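Local coordinates for immunity protein (Neisseria meningitidis, PDB 4Q7O) that probably protects its own cell from the toxin of a contact-dependent growth-inhibition system, as the immunity partner of that toxin, at residues B[39-44]-B[126-131]; B[86-91]-B[95-100]. All blocks are in the same frame, centred on the assembly; numbering follows the deposited sequence.

In the fold
Interaction 1 and interaction 2 lie on opposite sides of the chain's centre, their own centres 23 Å apart. They do not touch; their nearest atoms are about 7 Å apart. Interaction 1 pairs helix 37-46 with the C-terminal helix 126-139. Interaction 2 is the hairpin of strands 86-91 and 98-103 in a four-stranded antiparallel sheet, and it falls within the 81 residues between the segments of interaction 1. Helices 22-34 and 104-121 touch side chains from both contacts. A formic acid molecule, probably from the crystallisation liquor, sits about 4 Å from the side chain of Tyr88 in interaction 2. Asn96, Glu98 and Leu100 also pack on the second subunit.

Interaction 1: residues B[39-44]-B[126-131]; sequences TLLECF and QKKCKE
Leu41 CG and Cys129 SG each lie anti to their own carbonyl carbon (chi1 -75° and -69°), and with these torsions Leu41 CD2 reaches Cys129 SG. This is a small helix-helix contact, between helix 37-46 and the C-terminal helix 126-139. Leu41 carries its side of it. Its CB points at the other helix, and its two methyl groups divide the work. CD2 lies against Cys129 SG at 3.9 Å, an apolar contact between buried side chains. CD1 rests on the aliphatic part of Lys128.

The Lys128 chain is extended beyond CG and crosses the Leu41 side chain at about a right angle. Its CD methylene borders the leucine, while the residue as a whole is exposed. The contact has a buried end at the cysteine and a solvent-facing border at the lysine. No hydrogen bond or salt bridge joins the two segments. The nearest CA atoms, those of Leu41 and Cys129, are 7.7 Å apart, and only side chains meet. The two segments bury 126 Å² between them.

Helix 104-121 adds to the packing on both sides. Its Phe118 touches Leu40 and Cys129, and its Ile115 touches Phe44. One polar link between the two helices lies further along, where Phe44 O is hydrogen-bonded to Tyr136 OH. The contact thus joins the third helix of the chain to the last. On its exposed border, the closest approach is from Leu41 CD1 to Lys128 CD, at 3.9 Å.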
ATOM      1  N   THR B  39     -13.991   2.022  15.479  1.00 10.69           N
ATOM      2  CA  THR B  39     -12.715   2.736  15.397  1.00 10.20           C
ATOM      3  C   THR B  39     -12.466   3.304  13.998  1.00  9.75           C
ATOM      4  O   THR B  39     -12.045   4.455  13.849  1.00  9.86           O
ATOM      5  CB  THR B  39     -11.559   1.829  15.819  1.00 10.01           C
ATOM      6  OG1 THR B  39     -11.702   1.538  17.215  1.00 11.38           O
ATOM      7  CG2 THR B  39     -10.203   2.495  15.563  1.00  9.93           C
ATOM      8  N   LEU B  40     -12.736   2.508  12.971  1.00  9.60           N
ATOM      9  CA  LEU B  40     -12.606   3.002  11.602  1.00  9.42           C
ATOM     10  C   LEU B  40     -13.494   4.225  11.354  1.00  9.15           C
ATOM     11  O   LEU B  40     -13.066   5.180  10.713  1.00  8.71           O
ATOM     12  CB  LEU B  40     -12.925   1.898  10.600  1.00  9.69           C
ATOM     13  CG  LEU B  40     -12.787   2.253   9.118  1.00 10.98           C
ATOM     14  CD1 LEU B  40     -11.357   2.677   8.765  1.00 13.53           C
ATOM     15  CD2 LEU B  40     -13.227   1.076   8.265  1.00 12.10           C
ATOM     16  N   LEU B  41     -14.723   4.201  11.866  1.00  9.14           N
ATOM     17  CA  LEU B  41     -15.604   5.360  11.755  1.00  9.90           C
ATOM     18  C   LEU B  41     -14.986   6.602  12.398  1.00  8.78           C
ATOM     19  O   LEU B  41     -15.074   7.696  11.841  1.00  9.86           O
ATOM     20  CB  LEU B  41     -16.993   5.064  12.334  1.00 12.57           C
ATOM     21  CG  LEU B  41     -17.875   4.174  11.462  1.00 15.47           C
ATOM     22  CD1 LEU B  41     -19.178   3.887  12.174  1.00 17.25           C
ATOM     23  CD2 LEU B  41     -18.147   4.842  10.138  1.00 17.07           C
ATOM     24  N   GLU B  42     -14.331   6.432  13.549  1.00  9.31           N
ATOM     25  CA  GLU B  42     -13.669   7.563  14.205  1.00 10.19           C
ATOM     26  C   GLU B  42     -12.493   8.068  13.370  1.00 10.28           C
ATOM     27  O   GLU B  42     -12.264   9.277  13.270  1.00 10.42           O
ATOM     28  CB  GLU B  42     -13.222   7.198  15.627  1.00 11.49           C
ATOM     29  CG  GLU B  42     -14.380   6.882  16.574  1.00 14.03           C
ATOM     30  CD  GLU B  42     -15.397   8.003  16.661  1.00 17.71           C
ATOM     31  OE1 GLU B  42     -14.997   9.161  16.902  1.00 19.19           O
ATOM     32  OE2 GLU B  42     -16.599   7.722  16.481  1.00 20.32           O
ATOM     33  N   CYS B  43     -11.759   7.134  12.772  1.00  8.73           N
ATOM     34  CA  CYS B  43     -10.700   7.469  11.825  1.00  8.54           C
ATOM     35  C   CYS B  43     -11.235   8.332  10.671  1.00  8.43           C
ATOM     36  O   CYS B  43     -10.623   9.332  10.305  1.00  9.69           O
ATOM     37  CB  CYS B  43     -10.049   6.190  11.278  1.00  9.94           C
ATOM     38  SG  CYS B  43      -8.873   6.453   9.953  1.00 12.37           S
ATOM     39  N   PHE B  44     -12.389   7.960  10.117  1.00  8.17           N
ATOM     40  CA  PHE B  44     -13.014   8.753   9.059  1.00  8.86           C
ATOM     41  C   PHE B  44     -13.428  10.143   9.550  1.00  9.81           C
ATOM     42  O   PHE B  44     -13.345  11.118   8.808  1.00 11.00           O
ATOM     43  CB  PHE B  44     -14.245   8.044   8.474  1.00  9.24           C
ATOM     44  CG  PHE B  44     -13.920   6.910   7.535  1.00  9.70           C
ATOM     45  CD1 PHE B  44     -13.144   7.127   6.407  1.00 11.78           C
ATOM     46  CD2 PHE B  44     -14.460   5.646   7.743  1.00 10.61           C
ATOM     47  CE1 PHE B  44     -12.873   6.090   5.529  1.00 12.22           C
ATOM     48  CE2 PHE B  44     -14.199   4.606   6.868  1.00 11.01           C
ATOM     49  CZ  PHE B  44     -13.397   4.828   5.764  1.00 12.12           C
ATOM     50  N   GLN B 126     -24.640   2.443   6.415  1.00  9.38           N
ATOM     51  CA  GLN B 126     -25.073   3.453   5.441  1.00  9.63           C
ATOM     52  C   GLN B 126     -25.301   4.836   6.056  1.00 10.30           C
ATOM     53  O   GLN B 126     -24.695   5.828   5.627  1.00 10.61           O
ATOM     54  CB  GLN B 126     -26.354   2.995   4.722  1.00  8.98           C
ATOM     55  CG  GLN B 126     -26.920   4.014   3.737  1.00  9.02           C
ATOM     56  CD  GLN B 126     -26.220   4.016   2.386  1.00  9.70           C
ATOM     57  OE1 GLN B 126     -25.388   3.147   2.090  1.00 11.12           O
ATOM     58  NE2 GLN B 126     -26.561   4.998   1.550  1.00  9.38           N
ATOM     59  N   LYS B 127     -26.180   4.898   7.052  1.00 11.30           N
ATOM     60  CA  LYS B 127     -26.564   6.167   7.661  1.00 12.96           C
ATOM     61  C   LYS B 127     -25.371   6.918   8.261  1.00 12.91           C
ATOM     62  O   LYS B 127     -25.190   8.111   8.016  1.00 13.90           O
ATOM     63  CB  LYS B 127     -27.632   5.927   8.733  1.00 13.96           C
ATOM     64  CG  LYS B 127     -28.141   7.175   9.431  1.00 16.01           C
ATOM     65  CD  LYS B 127     -29.119   6.799  10.544  1.00 19.10           C
ATOM     66  CE  LYS B 127     -29.727   8.025  11.204  1.00 21.59           C
ATOM     67  NZ  LYS B 127     -28.692   8.967  11.705  1.00 23.19           N
ATOM     68  N   LYS B 128     -24.552   6.215   9.033  1.00 12.31           N
ATOM     69  CA  LYS B 128     -23.420   6.847   9.703  1.00 13.04           C
ATOM     70  C   LYS B 128     -22.374   7.346   8.709  1.00 12.05           C
ATOM     71  O   LYS B 128     -21.799   8.421   8.884  1.00 12.50           O
ATOM     72  CB  LYS B 128     -22.775   5.867  10.680  1.00 15.23           C
ATOM     73  CG  LYS B 128     -23.618   5.587  11.915  1.00 19.13           C
ATOM     74  CD  LYS B 128     -23.002   4.473  12.739  1.00 21.76           C
ATOM     75  CE  LYS B 128     -23.796   4.214  14.013  1.00 24.31           C
ATOM     76  NZ  LYS B 128     -23.139   3.169  14.851  1.00 26.35           N
ATOM     77  N   CYS B 129     -22.121   6.562   7.668  1.00 10.48           N
ATOM     78  CA  CYS B 129     -21.133   6.943   6.662  1.00 11.10           C
ATOM     79  C   CYS B 129     -21.603   8.116   5.812  1.00 11.45           C
ATOM     80  O   CYS B 129     -20.814   8.998   5.475  1.00 12.07           O
ATOM     81  CB  CYS B 129     -20.771   5.756   5.781  1.00 11.81           C
ATOM     82  SG  CYS B 129     -19.842   4.497   6.659  1.00 13.37           S
ATOM     83  N   LYS B 130     -22.887   8.134   5.471  1.00 12.43           N
ATOM     84  CA  LYS B 130     -23.438   9.263   4.729  1.00 13.13           C
ATOM     85  C   LYS B 130     -23.354  10.553   5.540  1.00 14.29           C
ATOM     86  O   LYS B 130     -23.080  11.625   4.995  1.00 15.78           O
ATOM     87  CB  LYS B 130     -24.876   8.987   4.300  1.00 13.42           C
ATOM     88  CG  LYS B 130     -24.966   8.032   3.130  1.00 15.07           C
ATOM     89  CD  LYS B 130     -24.217   8.605   1.937  1.00 17.53           C
ATOM     90  CE  LYS B 130     -23.949   7.550   0.897  1.00 17.96           C
ATOM     91  NZ  LYS B 130     -23.235   8.127  -0.281  1.00 17.80           N
ATOM     92  N   GLU B 131     -23.574  10.450   6.846  1.00 13.60           N
ATOM     93  CA  GLU B 131     -23.437  11.618   7.712  1.00 14.39           C
ATOM     94  C   GLU B 131     -22.009  12.154   7.696  1.00 14.40           C
ATOM     95  O   GLU B 131     -21.794  13.360   7.686  1.00 15.71           O
ATOM     96  CB  GLU B 131     -23.854  11.285   9.145  1.00 17.51           C
ATOM     97  CG  GLU B 131     -25.356  11.271   9.350  1.00 20.90           C
ATOM     98  CD  GLU B 131     -25.768  10.540  10.610  1.00 24.94           C
ATOM     99  OE1 GLU B 131     -26.988  10.429  10.848  1.00 25.98           O
ATOM    100  OE2 GLU B 131     -24.876  10.073  11.354  1.00 27.30           O
TER

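Interaction 2: residues B[86-91]-B[95-100]; sequences SIYFSV and FNPEEL
Phe89 and Leu100 form an antiparallel hydrogen-bonded pair, as do Val91 and Glu98. Each pair uses both of its backbone N-H groups and both carbonyls. Phe89 N gives a nearly straight bond to Leu100 O, 2.8 Å long with 169° at the hydrogen. Leu100 N returns one to Phe89 O at 2.9 Å. The second pair repeats this, with Val91 N to Glu98 O at 2.9 Å and Glu98 N to Val91 O at 2.8 Å. Ser90 and Glu99, between them, are a non-hydrogen-bonded pair, with both side chains on one face of the sheet. Their CA atoms still make CA-H...O contacts: Ser90 CA lies 3.2 Å from Glu98 O, and Glu99 CA approaches Phe89 O. Ser90 turns its backbone bonding to Gln59 on strand 58-62, and its OG is hydrogen-bonded to Gln59 NE2.

The side-chain bond runs from Tyr88 OH to Glu99 OE2, at 2.6 Å. Glu99 OE2 accepts with its anti lone pair, the one directed away from OE1. The carboxylate comes to the hydroxyl end of the ring, at its edge, and stands 87° from the ring plane. Tyr88 CG lies anti to the backbone N (chi1 169°), which carries the ring along the strand towards Glu99. This bond would tend to favour a charged carboxylate.

The other face carries Phe89, Val91, Glu98 and Leu100. There Val91 CG2 packs on Glu98 CB at 3.8 Å. Helix 22-34 covers this face, with Phe27 meeting the Phe89 ring edge-to-face. Gly57 and Met4 of the second subunit pack on Glu98 and Leu100, respectively. The whole is a beta hairpin, formed by the last two strands of a four-stranded antiparallel sheet with helices packed on one face.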
ATOM      1  N   SER B  86      -1.592  20.908   4.262  1.00  8.39           N
ATOM      2  CA  SER B  86      -1.159  19.543   4.013  1.00  7.57           C
ATOM      3  C   SER B  86      -1.337  18.649   5.229  1.00  6.65           C
ATOM      4  O   SER B  86      -1.583  19.113   6.340  1.00  7.86           O
ATOM      5  CB  SER B  86       0.299  19.518   3.545  1.00  8.06           C
ATOM      6  OG  SER B  86       0.450  20.190   2.300  1.00 10.05           O
ATOM      7  N   ILE B  87      -1.184  17.354   5.009  1.00  6.51           N
ATOM      8  CA  ILE B  87      -1.408  16.371   6.048  1.00  6.74           C
ATOM      9  C   ILE B  87      -0.396  15.239   5.928  1.00  6.27           C
ATOM     10  O   ILE B  87      -0.031  14.820   4.827  1.00  6.56           O
ATOM     11  CB  ILE B  87      -2.873  15.876   6.002  1.00  7.12           C
ATOM     12  CG1 ILE B  87      -3.132  14.771   7.031  1.00  7.68           C
ATOM     13  CG2 ILE B  87      -3.260  15.452   4.576  1.00  8.57           C
ATOM     14  CD1 ILE B  87      -4.606  14.498   7.240  1.00  9.65           C
ATOM     15  N   TYR B  88       0.073  14.781   7.082  1.00  6.41           N
ATOM     16  CA  TYR B  88       1.068  13.726   7.191  1.00  6.34           C
ATOM     17  C   TYR B  88       0.413  12.392   7.498  1.00  6.68           C
ATOM     18  O   TYR B  88      -0.432  12.312   8.377  1.00  8.44           O
ATOM     19  CB  TYR B  88       2.034  14.102   8.313  1.00  7.85           C
ATOM     20  CG  TYR B  88       2.984  13.026   8.771  1.00  8.47           C
ATOM     21  CD1 TYR B  88       4.201  12.817   8.132  1.00  8.62           C
ATOM     22  CD2 TYR B  88       2.695  12.263   9.891  1.00 10.29           C
ATOM     23  CE1 TYR B  88       5.092  11.853   8.582  1.00  8.93           C
ATOM     24  CE2 TYR B  88       3.572  11.304  10.347  1.00 11.64           C
ATOM     25  CZ  TYR B  88       4.766  11.099   9.687  1.00 10.61           C
ATOM     26  OH  TYR B  88       5.638  10.144  10.156  1.00 12.24           O
ATOM     27  N   PHE B  89       0.809  11.353   6.768  1.00  5.52           N
ATOM     28  CA  PHE B  89       0.392   9.986   7.053  1.00  5.74           C
ATOM     29  C   PHE B  89       1.604   9.121   7.310  1.00  7.60           C
ATOM     30  O   PHE B  89       2.644   9.294   6.675  1.00  8.02           O
ATOM     31  CB  PHE B  89      -0.354   9.386   5.856  1.00  5.58           C
ATOM     32  CG  PHE B  89      -1.721   9.931   5.662  1.00  5.91           C
ATOM     33  CD1 PHE B  89      -1.910  11.147   5.017  1.00  7.31           C
ATOM     34  CD2 PHE B  89      -2.830   9.219   6.098  1.00  7.26           C
ATOM     35  CE1 PHE B  89      -3.182  11.652   4.823  1.00  8.34           C
ATOM     36  CE2 PHE B  89      -4.109   9.718   5.905  1.00  8.39           C
ATOM     37  CZ  PHE B  89      -4.287  10.931   5.269  1.00  9.18           C
ATOM     38  N   SER B  90       1.475   8.167   8.220  1.00  7.78           N
ATOM     39  CA  SER B  90       2.498   7.139   8.318  1.00  9.26           C
ATOM     40  C   SER B  90       1.903   5.783   8.629  1.00  9.22           C
ATOM     41  O   SER B  90       0.852   5.681   9.259  1.00 10.14           O
ATOM     42  CB  SER B  90       3.574   7.513   9.336  1.00 13.63           C
ATOM     43  OG  SER B  90       3.098   7.371  10.654  1.00 16.80           O
ATOM     44  N   VAL B  91       2.579   4.746   8.158  1.00  8.23           N
ATOM     45  CA  VAL B  91       2.228   3.381   8.514  1.00  8.25           C
ATOM     46  C   VAL B  91       3.477   2.601   8.910  1.00  9.98           C
ATOM     47  O   VAL B  91       4.591   2.929   8.494  1.00 10.13           O
ATOM     48  CB  VAL B  91       1.495   2.649   7.362  1.00  9.29           C
ATOM     49  CG1 VAL B  91       0.141   3.283   7.109  1.00 10.95           C
ATOM     50  CG2 VAL B  91       2.352   2.623   6.098  1.00 10.51           C
ATOM     51  N   PHE B  95       9.710   3.490  14.682  1.00 26.69           N
ATOM     52  CA  PHE B  95      11.126   3.772  14.461  1.00 26.29           C
ATOM     53  C   PHE B  95      11.473   3.935  12.985  1.00 25.46           C
ATOM     54  O   PHE B  95      12.294   4.782  12.625  1.00 26.09           O
ATOM     55  CB  PHE B  95      11.995   2.674  15.081  1.00 26.44           C
ATOM     56  N   ASN B  96      10.848   3.122  12.137  1.00 23.18           N
ATOM     57  CA  ASN B  96      11.080   3.180  10.699  1.00 20.97           C
ATOM     58  C   ASN B  96       9.781   3.263   9.918  1.00 16.78           C
ATOM     59  O   ASN B  96       9.475   2.364   9.142  1.00 16.85           O
ATOM     60  CB  ASN B  96      11.837   1.937  10.237  1.00 23.78           C
ATOM     61  CG  ASN B  96      13.247   1.900  10.743  1.00 26.33           C
ATOM     62  OD1 ASN B  96      13.635   0.987  11.471  1.00 28.05           O
ATOM     63  ND2 ASN B  96      14.030   2.900  10.367  1.00 26.95           N
ATOM     64  N   PRO B  97       9.016   4.347  10.103  1.00 14.34           N
ATOM     65  CA  PRO B  97       7.693   4.380   9.481  1.00 12.82           C
ATOM     66  C   PRO B  97       7.770   4.648   7.988  1.00 11.09           C
ATOM     67  O   PRO B  97       8.747   5.230   7.512  1.00 12.48           O
ATOM     68  CB  PRO B  97       7.012   5.554  10.191  1.00 13.99           C
ATOM     69  CG  PRO B  97       8.119   6.461  10.538  1.00 14.97           C
ATOM     70  CD  PRO B  97       9.293   5.576  10.869  1.00 14.97           C
ATOM     71  N   GLU B  98       6.745   4.208   7.264  1.00  8.34           N
ATOM     72  CA  GLU B  98       6.584   4.560   5.858  1.00  7.72           C
ATOM     73  C   GLU B  98       5.706   5.804   5.817  1.00  7.45           C
ATOM     74  O   GLU B  98       4.567   5.781   6.282  1.00  8.09           O
ATOM     75  CB  GLU B  98       5.920   3.414   5.108  1.00  9.80           C
ATOM     76  CG  GLU B  98       6.597   2.077   5.322  1.00 11.38           C
ATOM     77  CD  GLU B  98       5.885   0.964   4.582  1.00 12.77           C
ATOM     78  OE1 GLU B  98       5.643   1.133   3.364  1.00 12.62           O
ATOM     79  OE2 GLU B  98       5.549  -0.062   5.215  1.00 15.09           O
ATOM     80  N   GLU B  99       6.233   6.896   5.278  1.00  7.57           N
ATOM     81  CA  GLU B  99       5.598   8.202   5.455  1.00  7.79           C
ATOM     82  C   GLU B  99       5.180   8.844   4.142  1.00  6.35           C
ATOM     83  O   GLU B  99       5.805   8.638   3.107  1.00  8.52           O
ATOM     84  CB  GLU B  99       6.556   9.149   6.174  1.00  9.27           C
ATOM     85  CG  GLU B  99       7.020   8.653   7.527  1.00 10.35           C
ATOM     86  CD  GLU B  99       8.205   9.438   8.053  1.00 12.81           C
ATOM     87  OE1 GLU B  99       9.298   9.331   7.461  1.00 14.82           O
ATOM     88  OE2 GLU B  99       8.039  10.174   9.047  1.00 12.69           O
ATOM     89  N   LEU B 100       4.136   9.661   4.202  1.00  6.39           N
ATOM     90  CA  LEU B 100       3.661  10.390   3.036  1.00  6.23           C
ATOM     91  C   LEU B 100       2.998  11.679   3.465  1.00  6.50           C
ATOM     92  O   LEU B 100       2.229  11.697   4.420  1.00  7.85           O
ATOM     93  CB  LEU B 100       2.652   9.537   2.264  1.00  6.97           C
ATOM     94  CG  LEU B 100       1.932  10.181   1.074  1.00  8.30           C
ATOM     95  CD1 LEU B 100       2.897  10.486  -0.050  1.00  9.73           C
ATOM     96  CD2 LEU B 100       0.809   9.285   0.567  1.00  8.09           C
TER